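Local coordinates for protein leukocyte-associated immunoglobulin-like receptor 1 (Mus musculus, PDB 4ETY) that acts as an inhibitory collagen receptor that restrains natural killer cells, B cells and T cells, represented here by its extracellular immunoglobulin-like domain, at residues S17-Q22 with K98-N103; M41-K46 with S79-K84. All coordinates share one frame; numbering follows the deposited sequence. Where two conformers were deposited one is given.

Overall arrangement
Both contacts are strand pairings within one mixed sheet of the immunoglobulin-like domain, and they use neighbouring strands without touching: contact 1 uses the end of strand 90-100, contact 2 the adjacent strand 76-83. Their centres lie about 24 Å apart, on opposite sides of the chain's centre. Contact 1 is a parallel pairing at the sheet's margin, largely exposed, where four backbone bonds do most of the work and a selenomethionine and an isoleucine meet on the outer face. Contact 2, antiparallel and partly buried, belongs to the middle of the sheet. Its inner face is aliphatic and aromatic beside the disulfide, whereas its outer face mixes charged groups with a buried isoleucine.

Contact 1 (S17-Q22 with K98-N103)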
ATOM      1  N   SER A  17      -9.540  -2.316   3.424  1.00 23.27           N
ATOM      2  CA  SER A  17      -9.065  -1.852   4.722  1.00 23.79           C
ATOM      3  C   SER A  17      -8.240  -2.948   5.385  1.00 23.21           C
ATOM      4  O   SER A  17      -8.775  -4.005   5.714  1.00 24.19           O
ATOM      5  CB  SER A  17     -10.217  -1.471   5.640  1.00 25.71           C
ATOM      6  OG  SER A  17     -11.045  -0.471   5.064  1.00 29.12           O
ATOM      7  N   LEU A  18      -6.955  -2.677   5.576  1.00 22.51           N
ATOM      8  CA  LEU A  18      -5.983  -3.666   6.061  1.00 22.05           C
ATOM      9  C   LEU A  18      -5.498  -3.347   7.453  1.00 22.86           C
ATOM     10  O   LEU A  18      -5.221  -2.175   7.780  1.00 21.81           O
ATOM     11  CB  LEU A  18      -4.776  -3.706   5.129  1.00 23.11           C
ATOM     12  CG  LEU A  18      -5.081  -3.985   3.666  1.00 23.96           C
ATOM     13  CD1 LEU A  18      -3.808  -3.868   2.847  1.00 26.07           C
ATOM     14  CD2 LEU A  18      -5.693  -5.357   3.494  1.00 22.92           C
HETATM   15  N   MSE A  19      -5.318  -4.404   8.248  1.00 24.59           N
HETATM   16  CA  MSE A  19      -4.643  -4.311   9.531  1.00 25.61           C
HETATM   17  C   MSE A  19      -3.197  -4.660   9.322  1.00 23.65           C
HETATM   18  O   MSE A  19      -2.882  -5.674   8.686  1.00 24.43           O
HETATM   19  CB  MSE A  19      -5.218  -5.311  10.518  1.00 30.54           C
HETATM   20  CG  MSE A  19      -6.723  -5.197  10.625  1.00 40.18           C
HETATM   21 SE   MSE A  19      -7.146  -3.605  11.710  1.00 58.85          SE
HETATM   22  CE  MSE A  19      -6.878  -4.622  13.383  1.00 55.59           C
ATOM     23  N   ILE A  20      -2.300  -3.848   9.871  1.00 21.99           N
ATOM     24  CA  ILE A  20      -0.849  -3.994   9.685  1.00 21.85           C
ATOM     25  C   ILE A  20      -0.176  -4.026  11.044  1.00 21.83           C
ATOM     26  O   ILE A  20      -0.463  -3.175  11.874  1.00 22.28           O
ATOM     27  CB  ILE A  20      -0.258  -2.790   8.929  1.00 23.01           C
ATOM     28  CG1 ILE A  20      -0.959  -2.621   7.568  1.00 22.88           C
ATOM     29  CG2 ILE A  20       1.240  -2.959   8.770  1.00 24.42           C
ATOM     30  CD1 ILE A  20      -0.752  -3.775   6.613  1.00 24.39           C
ATOM     31  N   SER A  21       0.721  -4.980  11.265  1.00 21.67           N
ATOM     32  CA  SER A  21       1.431  -5.056  12.556  1.00 23.36           C
ATOM     33  C   SER A  21       2.465  -3.978  12.741  1.00 21.87           C
ATOM     34  O   SER A  21       3.329  -3.785  11.905  1.00 21.07           O
ATOM     35  CB  SER A  21       2.141  -6.411  12.730  1.00 26.41           C
ATOM     36  OG  SER A  21       1.216  -7.452  12.571  1.00 29.40           O
ATOM     37  N   GLN A  22       2.405  -3.276  13.857  1.00 23.73           N
ATOM     38  CA  GLN A  22       3.504  -2.390  14.233  0.50 23.21           C
ATOM     39  C   GLN A  22       4.861  -3.087  14.079  1.00 23.82           C
ATOM     40  O   GLN A  22       5.043  -4.253  14.459  1.00 21.71           O
ATOM     41  CB  GLN A  22       3.339  -1.880  15.671  0.50 25.50           C
ATOM     42  CG  GLN A  22       4.299  -0.753  16.028  0.50 26.56           C
ATOM     43  CD  GLN A  22       4.002  -0.092  17.372  0.50 28.08           C
ATOM     44  OE1 GLN A  22       3.005  -0.381  18.024  0.50 31.60           O
ATOM     45  NE2 GLN A  22       4.868   0.810  17.775  0.50 27.81           N
ATOM     46  N   LYS A  98      -4.540   0.336   8.905  1.00 22.68           N
ATOM     47  CA  LYS A  98      -4.539   0.626  10.348  1.00 23.65           C
ATOM     48  C   LYS A  98      -3.378  -0.151  10.967  1.00 22.72           C
ATOM     49  O   LYS A  98      -3.348  -1.387  10.882  1.00 22.72           O
ATOM     50  CB  LYS A  98      -5.880   0.218  10.956  1.00 27.44           C
ATOM     51  CG  LYS A  98      -5.976   0.373  12.470  1.00 32.43           C
ATOM     52  CD  LYS A  98      -5.875   1.806  12.913  1.00 35.71           C
ATOM     53  CE  LYS A  98      -6.298   1.981  14.379  1.00 40.55           C
ATOM     54  NZ  LYS A  98      -5.809   3.304  14.866  1.00 40.14           N
ATOM     55  N   VAL A  99      -2.397   0.560  11.515  1.00 23.20           N
ATOM     56  CA  VAL A  99      -1.249  -0.073  12.166  1.00 23.69           C
ATOM     57  C   VAL A  99      -1.652  -0.371  13.608  1.00 27.61           C
ATOM     58  O   VAL A  99      -2.089   0.514  14.317  1.00 29.37           O
ATOM     59  CB  VAL A  99       0.020   0.794  12.094  1.00 24.33           C
ATOM     60  CG1 VAL A  99       1.164   0.222  12.919  1.00 24.20           C
ATOM     61  CG2 VAL A  99       0.447   0.947  10.634  1.00 24.65           C
ATOM     62  N   ILE A 100      -1.518  -1.625  14.021  1.00 27.72           N
ATOM     63  CA  ILE A 100      -1.866  -2.007  15.374  1.00 30.94           C
ATOM     64  C   ILE A 100      -0.734  -2.776  16.052  1.00 30.40           C
ATOM     65  O   ILE A 100       0.062  -3.471  15.399  1.00 27.64           O
ATOM     66  CB  ILE A 100      -3.158  -2.836  15.403  1.00 34.13           C
ATOM     67  CG1 ILE A 100      -3.008  -4.118  14.580  1.00 38.83           C
ATOM     68  CG2 ILE A 100      -4.337  -2.017  14.887  1.00 35.96           C
ATOM     69  CD1 ILE A 100      -3.862  -5.259  15.098  1.00 43.14           C
ATOM     70  N   LYS A 101      -0.647  -2.608  17.363  1.00 32.05           N
ATOM     71  CA  LYS A 101       0.276  -3.394  18.183  1.00 35.73           C
ATOM     72  C   LYS A 101      -0.581  -4.311  19.015  1.00 38.48           C
ATOM     73  O   LYS A 101      -1.274  -3.846  19.916  1.00 40.46           O
ATOM     74  CB  LYS A 101       1.114  -2.512  19.111  1.00 40.03           C
ATOM     75  CG  LYS A 101       2.288  -3.272  19.734  1.00 44.27           C
ATOM     76  CD  LYS A 101       2.334  -3.128  21.245  1.00 51.33           C
ATOM     77  CE  LYS A 101       3.378  -4.052  21.872  1.00 56.25           C
ATOM     78  NZ  LYS A 101       3.221  -5.493  21.491  1.00 59.01           N
ATOM     79  N   GLU A 102      -0.582  -5.588  18.668  1.00 41.70           N
ATOM     80  CA  GLU A 102      -1.291  -6.605  19.420  1.00 43.83           C
ATOM     81  C   GLU A 102      -0.283  -7.671  19.806  1.00 45.21           C
ATOM     82  O   GLU A 102       0.582  -8.022  19.004  1.00 44.46           O
ATOM     83  CB  GLU A 102      -2.394  -7.223  18.565  1.00 44.25           C
ATOM     84  N   ASN A 103      -0.383  -8.170  21.036  1.00 42.82           N
ATOM     85  CA  ASN A 103       0.479  -9.264  21.502  1.00 43.31           C
ATOM     86  C   ASN A 103      -0.066 -10.649  21.138  1.00 40.70           C
ATOM     87  O   ASN A 103      -1.273 -10.842  21.028  1.00 43.63           O
ATOM     88  CB  ASN A 103       0.672  -9.167  23.022  1.00 43.97           C
ATOM     89  CG  ASN A 103       1.633  -8.064  23.419  1.00 45.01           C
ATOM     90  OD1 ASN A 103       2.546  -7.738  22.668  1.00 44.91           O
ATOM     91  ND2 ASN A 103       1.444  -7.493  24.609  1.00 43.41           N
TER
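The carbonyl oxygen of Ile-20 is met twice from the other strand: Ile-100 N donates to Ile-20 O at 2.9 Å, almost in line with the carbonyl bond, and a weaker CA-H...O contact brings Val-99 CA to 3.2 Å from that oxygen. Lys-98 O is used in a similar way, by Ile-20 N at 2.9 Å and by a longer CA-H contact from Met-19. The ladder starts with Lys-98 N on Leu-18 O and finishes with Gln-22 N on Ile-100 O, where the donor stands 38° out of the carbonyl plane although the N-H points nearly straight at the oxygen (2.8 Å between Gln-22 N and Ile-100 O). Ile-20 and Val-99 are beta-branched residues well suited to extended chain, and they sit side by side on the inner face, Ile-20 CB to Val-99 CG2 being 4.2 Å. Val-70 touches both of them, and Ile-74 packs on the valine. The other face carries Met-19, a selenomethionine, with Lys-98 and Ile-100. The flexible methionine chain folds along the surface: its bend at chi2 (-76°) puts SE beside Lys-98 CB, and that at chi3 (-83°) carries the terminal CE to Ile-100 CD1 at 3.5 Å. The lysine, whose amine leads away from the pairing, can lend its aliphatic base to this patch and keep its charge at the exposed surface. Thr-24 OG1 holds Ser-21 O where the edge strand ends. Such parallel pairing of an N-terminal edge strand with the last strand is characteristic of the A'-G pair of immunoglobulin domains.

Contact 2 (M41-K46 with S79-K84); sequences MVRLEK and SCIYSK. With EDO (1,2-ethanediol), chain F.
This is an antiparallel pairing of the C and F strands of an immunoglobulin sandwich, placed inside the sheet between strands 49-55 and 90-100. Three hydrogen-bonded pairs, Met-41 with Ser-83, Arg-43 with Ile-81 and Glu-45 with Ser-79, each close with two backbone bonds; Arg-43 N to Ile-81 O measures 2.8 Å. Between them the pairs Val-42 with Tyr-82 and Leu-44 with Cys-80 face the interior, where Cys-80 forms the disulfide to Cys-30 that ties the two sheets together and Leu-44 packs on Phe-65 and Ile-67. On the outer face, Ile-81 is met by two charged chains of the neighbouring strand. Arg-43 stretches from CG to NE across it and lays one face of its guanidinium over Ile-81 CG2, which sits 3.6 Å from the plane toward the rim of the group, while NH1 lies 3.0 Å from Ser-83 OG at the group's edge. The long arginine can thus cover an apolar neighbour while its charge stays toward the surface. With an alanine here instead, Ile-81 CG2 would probably lose the flat group that covers it and Ser-83 OG its nearby NH1. Glu-45 OE1 comes to 3.5 Å from Ile-81 CD1; its OE2 pairs with Arg-91 and also accepts a bond from O2 of an ethanediol, probably from the crystallisation liquor. Tyr-82 turns its ring into the interior, where it meets Tyr-32, and hydrogen-bonds its hydroxyl to Asp-63 OD1. A chi1 of 59° sets CG2 of Val-42 opposite the backbone N, over that ring in a CH-pi contact, 3.7 Å from the Tyr-82 centroid and 13° off its normal.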
HETATM    1  N   MSE A  41       6.220  10.464 -13.520  1.00 27.60           N
HETATM    2  CA  MSE A  41       6.289  10.500 -12.051  1.00 27.58           C
HETATM    3  C   MSE A  41       5.193   9.653 -11.421  1.00 23.09           C
HETATM    4  O   MSE A  41       4.116   9.489 -11.987  1.00 23.61           O
HETATM    5  CB  MSE A  41       6.182  11.940 -11.559  1.00 31.76           C
HETATM    6  CG  MSE A  41       7.373  12.819 -11.985  1.00 37.94           C
HETATM    7 SE   MSE A  41       9.079  12.360 -11.091  1.00 50.09          SE
HETATM    8  CE  MSE A  41       8.411  12.497  -9.240  1.00 42.96           C
ATOM      9  N   VAL A  42       5.469   9.099 -10.241  1.00 21.46           N
ATOM     10  CA  VAL A  42       4.450   8.364  -9.503  1.00 21.52           C
ATOM     11  C   VAL A  42       4.588   8.779  -8.051  1.00 20.86           C
ATOM     12  O   VAL A  42       5.693   8.899  -7.526  1.00 21.41           O
ATOM     13  CB  VAL A  42       4.553   6.807  -9.746  1.00 22.00           C
ATOM     14  CG1 VAL A  42       5.879   6.253  -9.350  1.00 21.30           C
ATOM     15  CG2 VAL A  42       3.476   6.036  -9.013  1.00 21.48           C
ATOM     16  N   ARG A  43       3.464   9.013  -7.386  1.00 23.08           N
ATOM     17  CA  ARG A  43       3.534   9.290  -5.988  1.00 23.21           C
ATOM     18  C   ARG A  43       2.522   8.498  -5.207  1.00 21.31           C
ATOM     19  O   ARG A  43       1.481   8.093  -5.716  1.00 20.90           O
ATOM     20  CB  ARG A  43       3.364  10.764  -5.708  1.00 27.04           C
ATOM     21  CG  ARG A  43       2.059  11.357  -6.175  1.00 28.57           C
ATOM     22  CD  ARG A  43       2.212  12.878  -6.195  1.00 32.04           C
ATOM     23  NE  ARG A  43       0.914  13.535  -6.201  1.00 33.53           N
ATOM     24  CZ  ARG A  43       0.316  14.074  -7.261  1.00 35.07           C
ATOM     25  NH1 ARG A  43       0.879  14.064  -8.466  1.00 38.92           N
ATOM     26  NH2 ARG A  43      -0.875  14.620  -7.101  1.00 34.70           N
ATOM     27  N   LEU A  44       2.910   8.219  -3.983  1.00 20.49           N
ATOM     28  CA  LEU A  44       2.022   7.637  -3.019  1.00 21.12           C
ATOM     29  C   LEU A  44       1.405   8.766  -2.231  1.00 20.26           C
ATOM     30  O   LEU A  44       2.115   9.515  -1.549  1.00 23.57           O
ATOM     31  CB  LEU A  44       2.822   6.673  -2.146  1.00 22.35           C
ATOM     32  CG  LEU A  44       2.065   5.875  -1.105  1.00 22.66           C
ATOM     33  CD1 LEU A  44       0.967   5.061  -1.727  1.00 22.11           C
ATOM     34  CD2 LEU A  44       3.065   4.962  -0.411  1.00 25.35           C
ATOM     35  N   GLU A  45       0.092   8.941  -2.364  1.00 20.52           N
ATOM     36  CA  GLU A  45      -0.630   9.978  -1.663  1.00 22.11           C
ATOM     37  C   GLU A  45      -1.182   9.377  -0.383  1.00 22.22           C
ATOM     38  O   GLU A  45      -1.715   8.260  -0.405  1.00 23.34           O
ATOM     39  CB  GLU A  45      -1.796  10.525  -2.504  1.00 25.31           C
ATOM     40  CG  GLU A  45      -2.511  11.691  -1.847  1.00 30.63           C
ATOM     41  CD  GLU A  45      -3.652  12.267  -2.677  1.00 37.04           C
ATOM     42  OE1 GLU A  45      -3.450  13.305  -3.340  1.00 45.05           O
ATOM     43  OE2 GLU A  45      -4.760  11.699  -2.655  1.00 44.77           O
ATOM     44  N   LYS A  46      -1.026  10.090   0.722  1.00 20.34           N
ATOM     45  CA  LYS A  46      -1.561   9.670   2.017  1.00 21.23           C
ATOM     46  C   LYS A  46      -2.404  10.818   2.574  1.00 23.01           C
ATOM     47  O   LYS A  46      -1.909  11.952   2.715  1.00 23.56           O
ATOM     48  CB  LYS A  46      -0.444   9.310   3.013  1.00 23.07           C
ATOM     49  CG  LYS A  46      -0.986   8.833   4.373  1.00 23.43           C
ATOM     50  CD  LYS A  46       0.151   8.555   5.348  1.00 25.47           C
ATOM     51  CE  LYS A  46      -0.355   7.994   6.650  1.00 26.60           C
ATOM     52  NZ  LYS A  46      -1.215   8.966   7.399  1.00 27.38           N
ATOM     53  N   SER A  79      -3.362   6.170  -1.922  1.00 17.94           N
ATOM     54  CA  SER A  79      -3.613   5.925  -3.336  1.00 19.16           C
ATOM     55  C   SER A  79      -2.353   6.219  -4.119  1.00 19.73           C
ATOM     56  O   SER A  79      -1.464   6.927  -3.631  1.00 21.69           O
ATOM     57  CB  SER A  79      -4.805   6.778  -3.827  1.00 21.94           C
ATOM     58  OG  SER A  79      -4.466   8.149  -3.780  1.00 27.94           O
ATOM     59  N   CYS A  80      -2.263   5.656  -5.316  1.00 19.78           N
ATOM     60  CA  CYS A  80      -1.123   5.842  -6.218  1.00 21.24           C
ATOM     61  C   CYS A  80      -1.581   6.874  -7.235  1.00 20.51           C
ATOM     62  O   CYS A  80      -2.702   6.765  -7.763  1.00 22.65           O
ATOM     63  CB  CYS A  80      -0.768   4.538  -6.964  1.00 23.56           C
ATOM     64  SG  CYS A  80      -0.150   3.171  -5.922  1.00 28.42           S
ATOM     65  N   ILE A  81      -0.729   7.862  -7.498  1.00 22.43           N
ATOM     66  CA  ILE A  81      -0.999   8.867  -8.498  1.00 22.15           C
ATOM     67  C   ILE A  81       0.128   8.928  -9.520  1.00 22.22           C
ATOM     68  O   ILE A  81       1.265   9.165  -9.183  1.00 22.06           O
ATOM     69  CB  ILE A  81      -1.209  10.250  -7.844  1.00 23.51           C
ATOM     70  CG1 ILE A  81      -2.332  10.143  -6.809  1.00 25.80           C
ATOM     71  CG2 ILE A  81      -1.526  11.299  -8.904  1.00 25.02           C
ATOM     72  CD1 ILE A  81      -2.723  11.454  -6.176  1.00 29.80           C
ATOM     73  N   TYR A  82      -0.230   8.742 -10.778  1.00 22.60           N
ATOM     74  CA  TYR A  82       0.711   8.833 -11.886  1.00 23.33           C
ATOM     75  C   TYR A  82       0.561  10.212 -12.568  1.00 24.67           C
ATOM     76  O   TYR A  82      -0.562  10.678 -12.737  1.00 23.86           O
ATOM     77  CB  TYR A  82       0.425   7.712 -12.873  1.00 23.35           C
ATOM     78  CG  TYR A  82       1.007   6.383 -12.442  1.00 22.13           C
ATOM     79  CD1 TYR A  82       0.287   5.517 -11.601  1.00 21.85           C
ATOM     80  CD2 TYR A  82       2.264   6.006 -12.849  1.00 21.57           C
ATOM     81  CE1 TYR A  82       0.829   4.276 -11.216  1.00 21.44           C
ATOM     82  CE2 TYR A  82       2.817   4.792 -12.469  1.00 22.26           C
ATOM     83  CZ  TYR A  82       2.084   3.926 -11.639  1.00 22.79           C
ATOM     84  OH  TYR A  82       2.645   2.718 -11.267  1.00 23.06           O
ATOM     85  N   SER A  83       1.688  10.822 -12.935  1.00 27.79           N
ATOM     86  CA  SER A  83       1.735  12.219 -13.419  1.00 30.58           C
ATOM     87  C   SER A  83       2.731  12.423 -14.561  1.00 31.92           C
ATOM     88  O   SER A  83       3.734  11.713 -14.666  1.00 27.87           O
ATOM     89  CB  SER A  83       2.140  13.160 -12.271  1.00 29.70           C
ATOM     90  OG  SER A  83       1.080  13.270 -11.351  1.00 38.76           O
ATOM     91  N   LYS A  84       2.441  13.437 -15.383  1.00 37.83           N
ATOM     92  CA  LYS A  84       3.347  13.931 -16.428  1.00 42.04           C
ATOM     93  C   LYS A  84       3.199  15.452 -16.537  1.00 47.52           C
ATOM     94  O   LYS A  84       3.351  16.180 -15.542  1.00 44.68           O
ATOM     95  CB  LYS A  84       3.035  13.279 -17.779  1.00 47.31           C
ATOM     96  CG  LYS A  84       1.616  13.485 -18.298  1.00 51.02           C
ATOM     97  CD  LYS A  84       1.422  12.863 -19.679  1.00 54.76           C
ATOM     98  CE  LYS A  84       0.010  13.030 -20.233  1.00 56.92           C
ATOM     99  NZ  LYS A  84      -0.189  14.346 -20.908  1.00 61.00           N
TER
HETATM  100  C1  EDO F 202      -6.177   8.630  -0.462  1.00 52.50           C
HETATM  101  O1  EDO F 202      -7.223   9.276   0.275  1.00 59.70           O
HETATM  102  C2  EDO F 202      -4.941   9.514  -0.478  1.00 51.30           C
HETATM  103  O2  EDO F 202      -5.283  10.896  -0.310  1.00 50.95           O